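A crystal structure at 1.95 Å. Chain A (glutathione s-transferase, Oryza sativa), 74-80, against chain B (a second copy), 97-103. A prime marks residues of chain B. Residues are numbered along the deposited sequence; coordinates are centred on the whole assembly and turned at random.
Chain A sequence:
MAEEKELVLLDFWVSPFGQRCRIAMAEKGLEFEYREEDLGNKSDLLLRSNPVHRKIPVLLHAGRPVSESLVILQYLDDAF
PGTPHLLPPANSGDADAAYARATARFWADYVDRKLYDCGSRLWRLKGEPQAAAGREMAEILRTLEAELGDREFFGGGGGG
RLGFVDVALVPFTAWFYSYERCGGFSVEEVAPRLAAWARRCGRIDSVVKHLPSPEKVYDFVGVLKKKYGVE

Chain A, residues 74-80: QYLDDAF
Chain B, residues 97-103: AAYARAT

How are the two backbones laid out? Residues from 74 continue a helix that begins earlier in chain A, and 97-103 of chain B are helical throughout, with phi/psi near -65/-40. The helices run nearly antiparallel, their N-to-C directions 161° apart and their axes approaching to 8.8 Å. CA of Asp78 lies 5.2 Å from CA of Ala98′, and CA of Tyr75 lies 6.0 Å from CA of Ala102′. Phe80 has phi/psi -132/70 and is not helical.

What packs where the backbones come closest? The methyl of Ala98′. The CA-to-CB bond of Ala98′ points toward chain A, and its CB sits 3.9 Å from both Asp78 CB and Ala79 CB and 3.8 Å from Ala79 CA. The methyl thus rests against the backbone of Asp78 and Ala79.

Where does the aromatic packing come from? The CA-to-CB bond of Tyr75 (chi1 179°, t; chi2 75°) points sideways, yet its ring reaches the partner. Tyr75 CE1 lies 3.9 Å from Ala98′ CB and 4.2 Å from Tyr99′ CD1, while Tyr75 CD1 lies 3.9 Å from Ala102′ CB. The ring edge meets backbone: Tyr75 CD1 is 3.5 Å from Ala98′ O, which also accepts a helical hydrogen bond from Ala102′ N (3.1 Å). Tyr99′ is also t, at -164°.

Which polar link joins the helices? Asp78 (chi1 -70°, m) and Arg101′ (m, t, p; chi4 94°) have CA-to-CB bonds that point toward the partner stretch, and they form a salt bridge. Arg101′ NE donates to Asp78 OD1 at 3.1 Å, with an N-H...O angle of 150°, the carboxylate oxygen lying near the guanidinium plane. A water extends this pairing, donating to Asp78 OD2 at 2.7 Å and accepting from Arg101′ NH2 at 2.9 Å, so direct and water-mediated links connect the same two side chains.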

# COMPACT_ATOMS: atom_id res chain seq x y z
N GLN A 74 -1.26 6.51 9.06
CA GLN A 74 -2.24 5.78 9.83
C GLN A 74 -1.84 5.62 11.26
O GLN A 74 -2.68 5.71 12.22
CB GLN A 74 -2.49 4.45 9.16
CG GLN A 74 -3.29 4.65 7.88
CD GLN A 74 -3.60 3.33 7.23
OE1 GLN A 74 -4.63 2.76 7.48
NE2 GLN A 74 -2.69 2.85 6.42
N TYR A 75 -0.53 5.53 11.44
CA TYR A 75 0.02 5.45 12.78
C TYR A 75 -0.26 6.71 13.59
O TYR A 75 -0.62 6.66 14.79
CB TYR A 75 1.52 5.05 12.76
CG TYR A 75 2.19 4.96 14.13
CD1 TYR A 75 1.95 3.88 14.97
CD2 TYR A 75 2.98 6.00 14.61
CE1 TYR A 75 2.55 3.82 16.25
CE2 TYR A 75 3.56 5.95 15.87
CZ TYR A 75 3.35 4.86 16.68
OH TYR A 75 3.95 4.83 17.91
N LEU A 76 -0.10 7.86 12.96
CA LEU A 76 -0.34 9.13 13.61
C LEU A 76 -1.81 9.24 14.07
O LEU A 76 -2.08 9.96 15.05
CB LEU A 76 0.07 10.29 12.75
CG LEU A 76 1.56 10.37 12.48
CD1 LEU A 76 1.84 11.52 11.42
CD2 LEU A 76 2.27 10.62 13.76
N ASP A 77 -2.76 8.60 13.39
CA ASP A 77 -4.12 8.53 13.93
C ASP A 77 -4.12 7.51 15.09
O ASP A 77 -4.62 7.81 16.21
CB ASP A 77 -5.13 7.98 12.95
CG ASP A 77 -5.76 9.03 12.06
OD1 ASP A 77 -5.46 10.27 12.20
OD2 ASP A 77 -6.60 8.68 11.20
N ASP A 78 -3.58 6.31 14.85
CA ASP A 78 -3.74 5.23 15.84
C ASP A 78 -3.07 5.57 17.13
O ASP A 78 -3.60 5.30 18.20
CB ASP A 78 -3.20 3.87 15.36
CG ASP A 78 -4.03 3.25 14.25
OD1 ASP A 78 -3.46 2.35 13.57
OD2 ASP A 78 -5.23 3.57 14.00
N ALA A 79 -1.89 6.14 17.04
CA ALA A 79 -1.11 6.42 18.23
C ALA A 79 -1.50 7.69 18.94
O ALA A 79 -1.16 7.84 20.09
CB ALA A 79 0.32 6.43 17.89
N PHE A 80 -2.21 8.59 18.29
CA PHE A 80 -2.59 9.86 18.93
C PHE A 80 -4.05 10.12 18.72
O PHE A 80 -4.40 10.98 17.94
CB PHE A 80 -1.76 10.98 18.28
CG PHE A 80 -0.27 10.81 18.45
CD1 PHE A 80 0.49 10.25 17.49
CD2 PHE A 80 0.33 11.20 19.63
CE1 PHE A 80 1.85 10.11 17.68
CE2 PHE A 80 1.67 11.03 19.82
CZ PHE A 80 2.43 10.51 18.85
N ALA B 97 -0.94 -1.50 20.67
CA ALA B 97 -1.70 -1.83 19.50
C ALA B 97 -1.35 -0.94 18.29
O ALA B 97 -1.27 -1.40 17.18
CB ALA B 97 -3.20 -1.70 19.82
N ALA B 98 -1.12 0.34 18.55
CA ALA B 98 -0.86 1.28 17.48
C ALA B 98 0.39 0.85 16.73
O ALA B 98 0.40 0.76 15.53
CB ALA B 98 -0.65 2.69 18.11
N TYR B 99 1.44 0.52 17.50
CA TYR B 99 2.69 0.10 16.92
C TYR B 99 2.55 -1.28 16.27
O TYR B 99 3.13 -1.56 15.24
CB TYR B 99 3.84 0.13 17.98
CG TYR B 99 5.19 0.07 17.34
CD1 TYR B 99 5.79 1.21 16.83
CD2 TYR B 99 5.88 -1.11 17.25
CE1 TYR B 99 7.00 1.16 16.21
CE2 TYR B 99 7.11 -1.18 16.62
CZ TYR B 99 7.67 -0.05 16.10
OH TYR B 99 8.90 -0.08 15.48
N ALA B 100 1.74 -2.15 16.84
CA ALA B 100 1.59 -3.46 16.24
C ALA B 100 0.90 -3.38 14.91
O ALA B 100 1.17 -4.15 14.01
CB ALA B 100 0.82 -4.48 17.21
N ARG B 101 -0.05 -2.48 14.83
CA ARG B 101 -0.71 -2.28 13.60
C ARG B 101 0.18 -1.74 12.52
O ARG B 101 0.01 -2.09 11.33
CB ARG B 101 -1.87 -1.29 13.80
CG ARG B 101 -3.02 -1.89 14.54
CD ARG B 101 -4.07 -0.92 15.10
NE ARG B 101 -4.96 -0.34 14.12
CZ ARG B 101 -6.15 -0.85 13.83
NH1 ARG B 101 -6.53 -1.95 14.45
NH2 ARG B 101 -6.97 -0.25 12.97
N ALA B 102 1.01 -0.76 12.86
CA ALA B 102 1.90 -0.22 11.87
C ALA B 102 2.85 -1.28 11.39
O ALA B 102 3.04 -1.45 10.21
CB ALA B 102 2.67 0.97 12.45
N THR B 103 3.38 -2.05 12.31
CA THR B 103 4.29 -3.17 11.93
C THR B 103 3.60 -4.14 10.97
O THR B 103 4.15 -4.52 9.94
CB THR B 103 4.78 -3.88 13.22
OG1 THR B 103 5.55 -2.98 13.98
CG2 THR B 103 5.67 -5.08 12.98
O HOH W 1 -6.23 2.34 11.85